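Beta-fructofuranosidase (Bifidobacterium adolescentis, PDB 6NOB) probably hydrolyses terminal beta-fructofuranoside residues, acting as a beta-fructofuranosidase of glycoside hydrolase family 32. Local coordinates at residues P458-E463 and V540-G545; P547-L552 and V562-A567; R589-V594 and S604-G609. All blocks are in the same frame, centred on the assembly; numbering follows the deposited sequence.

Contact 1. Residues P458-E463 and V540-G545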
loop_
_atom_site.group_PDB
_atom_site.type_symbol
_atom_site.label_atom_id
_atom_site.label_comp_id
_atom_site.label_asym_id
_atom_site.label_seq_id
_atom_site.Cartn_x
_atom_site.Cartn_y
_atom_site.Cartn_z
ATOM N N PRO A 458 8.302 -6.956 -10.405
ATOM C CA PRO A 458 9.542 -7.707 -10.675
ATOM C C PRO A 458 9.388 -9.222 -10.650
ATOM O O PRO A 458 10.374 -9.924 -10.905
ATOM C CB PRO A 458 10.483 -7.242 -9.550
ATOM C CG PRO A 458 9.974 -5.903 -9.165
ATOM C CD PRO A 458 8.489 -6.009 -9.289
ATOM N N GLU A 459 8.200 -9.748 -10.344
ATOM C CA GLU A 459 7.947 -11.189 -10.327
ATOM C C GLU A 459 8.907 -11.911 -9.383
ATOM O O GLU A 459 9.500 -12.936 -9.722
ATOM C CB GLU A 459 8.022 -11.777 -11.740
ATOM C CG GLU A 459 7.222 -10.997 -12.762
ATOM C CD GLU A 459 7.109 -11.713 -14.095
ATOM O OE1 GLU A 459 7.679 -12.818 -14.238
ATOM O OE2 GLU A 459 6.444 -11.164 -14.999
ATOM N N MET A 460 9.060 -11.358 -8.181
ATOM C CA MET A 460 9.945 -11.927 -7.177
ATOM C C MET A 460 9.223 -12.825 -6.181
ATOM O O MET A 460 9.885 -13.469 -5.360
ATOM C CB MET A 460 10.675 -10.808 -6.425
ATOM C CG MET A 460 11.807 -10.180 -7.218
ATOM S SD MET A 460 13.220 -11.288 -7.364
ATOM C CE MET A 460 14.208 -10.419 -8.576
ATOM N N ARG A 461 7.897 -12.893 -6.236
ATOM C CA ARG A 461 7.113 -13.672 -5.288
ATOM C C ARG A 461 6.631 -14.964 -5.933
ATOM O O ARG A 461 6.203 -14.972 -7.091
ATOM C CB ARG A 461 5.921 -12.861 -4.778
ATOM C CG ARG A 461 6.323 -11.619 -3.997
ATOM C CD ARG A 461 5.114 -10.785 -3.611
ATOM N NE ARG A 461 5.477 -9.674 -2.737
ATOM C CZ ARG A 461 4.848 -8.504 -2.719
ATOM N NH1 ARG A 461 3.819 -8.287 -3.531
ATOM N NH2 ARG A 461 5.248 -7.548 -1.893
ATOM N N VAL A 462 6.706 -16.056 -5.176
ATOM C CA VAL A 462 6.244 -17.365 -5.623
ATOM C C VAL A 462 5.306 -17.923 -4.564
ATOM O O VAL A 462 5.650 -17.951 -3.377
ATOM C CB VAL A 462 7.416 -18.334 -5.876
ATOM C CG1 VAL A 462 6.896 -19.731 -6.183
ATOM C CG2 VAL A 462 8.284 -17.829 -7.015
ATOM N N GLU A 463 4.125 -18.364 -4.992
ATOM C CA GLU A 463 3.124 -18.868 -4.060
ATOM C C GLU A 463 3.643 -20.096 -3.325
ATOM O O GLU A 463 4.051 -21.082 -3.945
ATOM C CB GLU A 463 1.832 -19.205 -4.804
ATOM C CG GLU A 463 0.762 -19.829 -3.921
ATOM C CD GLU A 463 -0.593 -19.902 -4.595
ATOM O OE1 GLU A 463 -0.661 -19.736 -5.830
ATOM O OE2 GLU A 463 -1.594 -20.120 -3.881
ATOM N N VAL A 540 18.755 -15.108 -7.036
ATOM C CA VAL A 540 18.338 -16.057 -8.061
ATOM C C VAL A 540 16.930 -15.697 -8.514
ATOM O O VAL A 540 16.066 -15.367 -7.696
ATOM C CB VAL A 540 18.408 -17.508 -7.540
ATOM C CG1 VAL A 540 17.506 -18.417 -8.348
ATOM C CG2 VAL A 540 19.843 -18.020 -7.575
ATOM N N ASN A 541 16.710 -15.744 -9.829
ATOM C CA ASN A 541 15.393 -15.552 -10.420
ATOM C C ASN A 541 14.471 -16.679 -9.971
ATOM O O ASN A 541 14.693 -17.842 -10.334
ATOM C CB ASN A 541 15.493 -15.506 -11.946
ATOM C CG ASN A 541 14.177 -15.141 -12.612
ATOM O OD1 ASN A 541 13.175 -15.839 -12.461
ATOM N ND2 ASN A 541 14.179 -14.043 -13.362
ATOM N N PRO A 542 13.418 -16.379 -9.205
ATOM C CA PRO A 542 12.587 -17.451 -8.632
ATOM C C PRO A 542 11.784 -18.235 -9.656
ATOM O O PRO A 542 11.147 -19.226 -9.274
ATOM C CB PRO A 542 11.659 -16.697 -7.673
ATOM C CG PRO A 542 11.566 -15.325 -8.254
ATOM C CD PRO A 542 12.922 -15.040 -8.842
ATOM N N GLN A 543 11.786 -17.838 -10.927
ATOM C CA GLN A 543 11.014 -18.528 -11.953
ATOM C C GLN A 543 11.855 -19.462 -12.813
ATOM O O GLN A 543 11.402 -20.562 -13.141
ATOM C CB GLN A 543 10.301 -17.512 -12.852
ATOM C CG GLN A 543 9.237 -16.695 -12.131
ATOM C CD GLN A 543 8.033 -17.531 -11.729
ATOM O OE1 GLN A 543 7.754 -18.571 -12.330
ATOM N NE2 GLN A 543 7.315 -17.080 -10.707
ATOM N N ASP A 544 13.069 -19.057 -13.187
ATOM C CA ASP A 544 13.936 -19.890 -14.009
ATOM C C ASP A 544 15.279 -20.197 -13.362
ATOM O O ASP A 544 16.117 -20.846 -13.996
ATOM C CB ASP A 544 14.166 -19.239 -15.383
ATOM C CG ASP A 544 14.581 -17.780 -15.285
ATOM O OD1 ASP A 544 15.420 -17.451 -14.422
ATOM O OD2 ASP A 544 14.070 -16.959 -16.078
ATOM N N GLY A 545 15.514 -19.748 -12.130
ATOM C CA GLY A 545 16.755 -20.062 -11.448
ATOM C C GLY A 545 17.971 -19.297 -11.919
ATOM O O GLY A 545 19.082 -19.601 -11.475
HETATM O O HOH W 1 11.175 -14.054 -11.855
#
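Two irregular loops meet here, closest in backbone at Met460 and Pro542, whose CA atoms are 6.3 Å apart. The ring of Pro542 is the main point of touch. Pro542 CG lies 3.5 Å from Glu459 O, with Met460 O close by. These are contacts of carbon with carbonyl oxygen, not hydrogen bonds. Met460 points its CB away, but a turn about the CB-CG bond (chi2 -72°) brings SD back to 4.0 Å from Pro542 CD. The two side chains cross at about a right angle. Val462 meets the ring through a methyl, with CG2 3.6 Å from Pro542 CB. The same methyl lies 3.9 Å from Gln543 NE2, and the two side chains run antiparallel past one another. An alanine in place of Pro542 would probably leave a gap beside Met460 SD and the carbonyl oxygens of Glu459 and Met460. No direct hydrogen bond joins the loops. One water links them by donating to Glu459 O at 2.9 Å and to Asn541 OD1 at 2.7 Å. Asn541 OD1 also accepts from Gln543 N in the carbonyl plane, and weakly from Asp544 N. Asn541 ND2 donates to Gly565 O, so both ends of this amide are held. On the other loop, Asp456 accepts from the backbone N of Met460 and of Arg461. Asn541 thus opens an Asx turn in the loop between strands 532-540 and 547-555. The contact ties this loop of the C-terminal beta-sandwich to a loop of the catalytic domain, in family 32 a five-bladed beta-propeller.

Contact 2. Residues P547-L552 and V562-A567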
loop_
_atom_site.group_PDB
_atom_site.type_symbol
_atom_site.label_atom_id
_atom_site.label_comp_id
_atom_site.label_asym_id
_atom_site.label_seq_id
_atom_site.Cartn_x
_atom_site.Cartn_y
_atom_site.Cartn_z
ATOM N N PRO A 547 20.836 -16.477 -12.202
ATOM C CA PRO A 547 21.441 -15.542 -11.246
ATOM C C PRO A 547 20.900 -14.133 -11.450
ATOM O O PRO A 547 20.754 -13.663 -12.581
ATOM C CB PRO A 547 22.937 -15.622 -11.571
ATOM C CG PRO A 547 23.111 -16.947 -12.258
ATOM C CD PRO A 547 21.844 -17.173 -13.022
ATOM N N THR A 548 20.592 -13.456 -10.343
ATOM C CA THR A 548 20.156 -12.069 -10.399
ATOM C C THR A 548 21.184 -11.177 -9.713
ATOM O O THR A 548 21.917 -11.614 -8.819
ATOM C CB THR A 548 18.792 -11.851 -9.740
ATOM O OG1 THR A 548 18.832 -12.266 -8.368
ATOM C CG2 THR A 548 17.732 -12.654 -10.477
ATOM N N GLU A 549 21.213 -9.915 -10.133
ATOM C CA GLU A 549 22.129 -8.926 -9.583
ATOM C C GLU A 549 21.419 -7.585 -9.550
ATOM O O GLU A 549 20.798 -7.189 -10.541
ATOM C CB GLU A 549 23.415 -8.840 -10.415
ATOM C CG GLU A 549 24.585 -8.231 -9.671
ATOM C CD GLU A 549 25.845 -8.158 -10.513
ATOM O OE1 GLU A 549 25.744 -8.199 -11.758
ATOM O OE2 GLU A 549 26.939 -8.060 -9.920
ATOM N N LEU A 550 21.500 -6.899 -8.412
ATOM C CA LEU A 550 20.844 -5.614 -8.205
ATOM C C LEU A 550 21.910 -4.535 -8.070
ATOM O O LEU A 550 22.746 -4.595 -7.162
ATOM C CB LEU A 550 19.952 -5.649 -6.963
ATOM C CG LEU A 550 19.259 -4.340 -6.580
ATOM C CD1 LEU A 550 18.309 -3.910 -7.683
ATOM C CD2 LEU A 550 18.523 -4.485 -5.255
ATOM N N LEU A 551 21.875 -3.551 -8.966
ATOM C CA LEU A 551 22.885 -2.505 -9.006
ATOM C C LEU A 551 22.241 -1.128 -9.004
ATOM O O LEU A 551 21.136 -0.937 -9.517
ATOM C CB LEU A 551 23.771 -2.609 -10.253
ATOM C CG LEU A 551 24.179 -3.987 -10.762
ATOM C CD1 LEU A 551 24.833 -3.854 -12.128
ATOM C CD2 LEU A 551 25.122 -4.648 -9.780
ATOM N N LEU A 552 22.951 -0.172 -8.414
ATOM C CA LEU A 552 22.809 1.235 -8.758
ATOM C C LEU A 552 24.032 1.619 -9.577
ATOM O O LEU A 552 25.166 1.459 -9.115
ATOM C CB LEU A 552 22.690 2.122 -7.521
ATOM C CG LEU A 552 22.317 3.566 -7.865
ATOM C CD1 LEU A 552 20.839 3.680 -8.233
ATOM C CD2 LEU A 552 22.677 4.521 -6.739
ATOM N N VAL A 562 19.489 -1.130 -11.687
ATOM C CA VAL A 562 19.577 -2.219 -12.654
ATOM C C VAL A 562 19.237 -3.522 -11.945
ATOM O O VAL A 562 19.796 -3.818 -10.883
ATOM C CB VAL A 562 20.972 -2.311 -13.300
ATOM C CG1 VAL A 562 20.936 -3.255 -14.493
ATOM C CG2 VAL A 562 21.470 -0.932 -13.716
ATOM N N ALA A 563 18.332 -4.297 -12.531
ATOM C CA ALA A 563 17.887 -5.572 -11.970
ATOM C C ALA A 563 18.194 -6.682 -12.973
ATOM O O ALA A 563 17.293 -7.214 -13.624
ATOM C CB ALA A 563 16.394 -5.521 -11.620
ATOM N N LYS A 564 19.474 -7.033 -13.085
ATOM C CA LYS A 564 19.897 -8.025 -14.063
ATOM C C LYS A 564 19.398 -9.413 -13.679
ATOM O O LYS A 564 19.386 -9.785 -12.503
ATOM C CB LYS A 564 21.421 -8.026 -14.193
ATOM C CG LYS A 564 21.982 -6.738 -14.774
ATOM C CD LYS A 564 23.494 -6.794 -14.955
ATOM C CE LYS A 564 23.937 -5.912 -16.118
ATOM N NZ LYS A 564 25.096 -5.045 -15.763
ATOM N N GLY A 565 18.988 -10.181 -14.689
ATOM C CA GLY A 565 18.460 -11.513 -14.487
ATOM C C GLY A 565 17.006 -11.575 -14.080
ATOM O O GLY A 565 16.427 -12.670 -14.078
ATOM N N THR A 566 16.393 -10.445 -13.742
ATOM C CA THR A 566 15.005 -10.402 -13.315
ATOM C C THR A 566 14.076 -10.218 -14.512
ATOM O O THR A 566 14.507 -9.978 -15.642
ATOM C CB THR A 566 14.788 -9.269 -12.316
ATOM O OG1 THR A 566 14.644 -8.035 -13.028
ATOM C CG2 THR A 566 15.974 -9.162 -11.376
ATOM N N ALA A 567 12.773 -10.325 -14.242
ATOM C CA ALA A 567 11.765 -10.119 -15.274
ATOM C C ALA A 567 11.679 -8.669 -15.735
ATOM O O ALA A 567 11.052 -8.402 -16.765
ATOM C CB ALA A 567 10.398 -10.584 -14.771
#
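Glu549 and Lys564 form a hydrogen-bonded antiparallel pair, with Glu549 N to Lys564 O at 3.0 Å and a weak return bond from Lys564 N to Glu549 O. Leu551 and Val562 form the next such pair. Leu551 N donates to Val562 O at 2.8 Å, nearly straight at 170°, and Val562 N answers to Leu551 O. The side chains of Glu549 and Lys564 run alongside each other in the same direction. OE1 of Glu549 is 5.1 Å from NZ of Lys564, so the opposite charges do not touch. Lys564 NZ instead ends 3.8 Å from CD1 of Leu551. On the other face Leu550 sends CD1 to 3.5 Å from Val562 O. The strand ends in a type II turn from Ala563 to Thr566, with Lys564 and Gly565 at its centre. Gly565 has a positive phi of 82°, and a CB there would clash with Pro547 O. Thr566 OG1 donates to Ala563 O at 2.8 Å, with the donor tilted from the carbonyl plane, and steadies the turn. CG2 of Thr566 meets CG2 of Thr548 at 4.0 Å. Farther out, Thr548 and Leu550 are bonded through their backbones to strand 532-540, and Leu550 packs on Phe587 of strand 582-588 in the facing sheet. This is a beta hairpin of strands 547-555 and 558-564, in one sheet of the C-terminal beta-sandwich characteristic of family 32.

Contact 3. Residues R589-V594 and S604-G609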
loop_
_atom_site.group_PDB
_atom_site.type_symbol
_atom_site.label_atom_id
_atom_site.label_comp_id
_atom_site.label_asym_id
_atom_site.label_seq_id
_atom_site.Cartn_x
_atom_site.Cartn_y
_atom_site.Cartn_z
ATOM N N ARG A 589 16.463 -7.626 2.890
ATOM C CA ARG A 589 16.336 -9.033 2.515
ATOM C C ARG A 589 15.761 -9.240 1.115
ATOM O O ARG A 589 16.388 -9.904 0.282
ATOM C CB ARG A 589 15.494 -9.784 3.553
ATOM C CG ARG A 589 16.216 -9.992 4.879
ATOM C CD ARG A 589 15.239 -10.177 6.027
ATOM N NE ARG A 589 14.476 -11.416 5.903
ATOM C CZ ARG A 589 14.883 -12.593 6.367
ATOM N NH1 ARG A 589 16.051 -12.695 6.988
ATOM N NH2 ARG A 589 14.122 -13.668 6.211
ATOM N N ASN A 590 14.571 -8.695 0.837
ATOM C CA ASN A 590 13.958 -8.918 -0.468
ATOM C C ASN A 590 13.341 -7.654 -1.060
ATOM O O ASN A 590 12.434 -7.755 -1.894
ATOM C CB ASN A 590 12.896 -10.025 -0.396
ATOM C CG ASN A 590 11.730 -9.668 0.512
ATOM O OD1 ASN A 590 11.714 -8.611 1.147
ATOM N ND2 ASN A 590 10.741 -10.552 0.574
ATOM N N VAL A 591 13.804 -6.474 -0.656
ATOM C CA VAL A 591 13.283 -5.220 -1.189
ATOM C C VAL A 591 14.336 -4.144 -0.965
ATOM O O VAL A 591 15.020 -4.127 0.061
ATOM C CB VAL A 591 11.926 -4.852 -0.537
ATOM C CG1 VAL A 591 12.070 -4.714 0.978
ATOM C CG2 VAL A 591 11.348 -3.580 -1.150
ATOM N N VAL A 592 14.475 -3.256 -1.948
ATOM C CA VAL A 592 15.414 -2.145 -1.881
ATOM C C VAL A 592 14.627 -0.846 -1.957
ATOM O O VAL A 592 13.584 -0.768 -2.612
ATOM C CB VAL A 592 16.479 -2.217 -3.003
ATOM C CG1 VAL A 592 15.880 -1.834 -4.349
ATOM C CG2 VAL A 592 17.673 -1.331 -2.676
ATOM N N GLU A 593 15.115 0.169 -1.246
ATOM C CA GLU A 593 14.583 1.525 -1.340
ATOM C C GLU A 593 15.765 2.482 -1.319
ATOM O O GLU A 593 16.562 2.463 -0.376
ATOM C CB GLU A 593 13.605 1.833 -0.200
ATOM C CG GLU A 593 12.436 0.861 -0.108
ATOM C CD GLU A 593 11.345 1.332 0.829
ATOM O OE1 GLU A 593 10.705 2.358 0.523
ATOM O OE2 GLU A 593 11.125 0.673 1.868
ATOM N N VAL A 594 15.882 3.303 -2.358
ATOM C CA VAL A 594 17.046 4.154 -2.572
ATOM C C VAL A 594 16.593 5.607 -2.600
ATOM O O VAL A 594 15.599 5.942 -3.256
ATOM C CB VAL A 594 17.775 3.785 -3.877
ATOM C CG1 VAL A 594 18.945 4.723 -4.119
ATOM C CG2 VAL A 594 18.239 2.335 -3.833
ATOM N N SER A 604 12.701 2.349 -5.738
ATOM C CA SER A 604 12.535 1.138 -4.946
ATOM C C SER A 604 11.855 0.063 -5.783
ATOM O O SER A 604 11.167 0.357 -6.765
ATOM C CB SER A 604 11.725 1.418 -3.676
ATOM O OG SER A 604 10.447 1.935 -3.991
ATOM N N MET A 605 12.053 -1.189 -5.370
ATOM C CA MET A 605 11.464 -2.345 -6.041
ATOM C C MET A 605 11.753 -3.595 -5.224
ATOM O O MET A 605 12.683 -3.629 -4.412
ATOM C CB MET A 605 12.009 -2.519 -7.463
ATOM C CG MET A 605 13.451 -3.003 -7.514
ATOM S SD MET A 605 14.092 -3.108 -9.195
ATOM C CE MET A 605 14.029 -1.386 -9.682
ATOM N N LEU A 606 10.944 -4.628 -5.457
ATOM C CA LEU A 606 11.206 -5.934 -4.871
ATOM C C LEU A 606 12.400 -6.587 -5.553
ATOM O O LEU A 606 12.536 -6.542 -6.779
ATOM C CB LEU A 606 9.982 -6.839 -5.005
ATOM C CG LEU A 606 8.670 -6.372 -4.374
ATOM C CD1 LEU A 606 7.585 -7.417 -4.592
ATOM C CD2 LEU A 606 8.856 -6.085 -2.895
ATOM N N PHE A 607 13.272 -7.195 -4.750
ATOM C CA PHE A 607 14.395 -7.958 -5.291
ATOM C C PHE A 607 14.828 -8.963 -4.233
ATOM O O PHE A 607 15.415 -8.573 -3.218
ATOM C CB PHE A 607 15.549 -7.046 -5.684
ATOM C CG PHE A 607 16.713 -7.782 -6.281
ATOM C CD1 PHE A 607 17.745 -8.244 -5.479
ATOM C CD2 PHE A 607 16.764 -8.033 -7.642
ATOM C CE1 PHE A 607 18.810 -8.934 -6.026
ATOM C CE2 PHE A 607 17.828 -8.721 -8.195
ATOM C CZ PHE A 607 18.852 -9.171 -7.387
ATOM N N GLN A 608 14.564 -10.243 -4.479
ATOM C CA GLN A 608 14.871 -11.298 -3.515
ATOM C C GLN A 608 16.373 -11.557 -3.492
ATOM O O GLN A 608 16.917 -12.228 -4.371
ATOM C CB GLN A 608 14.105 -12.571 -3.857
ATOM C CG GLN A 608 14.297 -13.690 -2.849
ATOM C CD GLN A 608 13.818 -13.305 -1.461
ATOM O OE1 GLN A 608 12.625 -13.095 -1.241
ATOM N NE2 GLN A 608 14.748 -13.210 -0.516
ATOM N N GLY A 609 17.051 -11.026 -2.479
ATOM C CA GLY A 609 18.435 -11.382 -2.261
ATOM C C GLY A 609 18.571 -12.770 -1.670
ATOM O O GLY A 609 17.627 -13.342 -1.123
#
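Asn590 carries CG between its backbone N and carbonyl carbon (chi1 63°), while Gln608 has CG anti to its backbone N and bends at the next bond (chi2 61°). The two side chains then meet, with Gln608 OE1 3.2 Å from Asn590 CB. Their amide planes are 57° apart and share no hydrogen bond. The amide of Gln608 is fixed by its own segment: NE2 donates to Gly609 O at 2.9 Å, in the amide plane. Backbone bonds join the segments on both sides of this pair. Gly609 N donates to Arg589 O. Phe607 N reaches Asn590 O at 3.0 Å from above the carbonyl plane. Farther along the hairpin, Val592 N donates to Met605 O at 3.1 Å, and Met605 N returns a bond to Val592 O. Val591, Glu593, Ser604 and Leu606 share one face. There CG2 of Val591 touches CD2 of Leu606 at 3.9 Å, and CG of Glu593 lies 3.7 Å from CB of Ser604. This face packs on Phe454 of the catalytic domain. The polar ends of Glu593 and Ser604 bond to that domain. Glu593 OE2 accepts from His121 NE2 and Leu474 N, OE1 forms a salt bridge with Arg476, and Ser604 OG hydrogen-bonds Asp430 and Arg476. The buried carboxylate of Glu593 is therefore probably well compensated, and Arg476 would be likely to favour its ionised form at the domain interface.

Overall arrangement
Contact 1 is a surface contact between loops. Contacts 2 and 3 are hairpins of the sandwich: contact 2 is mostly buried, and contact 3 has no exposed residue among those that touch. They lie in different sheets of that sandwich. Both rest on antiparallel backbone bonds, whereas contact 1 relies on van der Waals touch, part of it against carbonyl oxygens, and a bridging water. Contact 3 meets the catalytic domain with a charged and polar set, contact 1 with a loop. Phe607 joins the three places: its ring packs on Thr548, Leu550 and Thr566 of contact 2, and CE of Met460 from contact 1 meets it as well. The loop 540-545 of contact 1 leads toward strand 547-555 of contact 2.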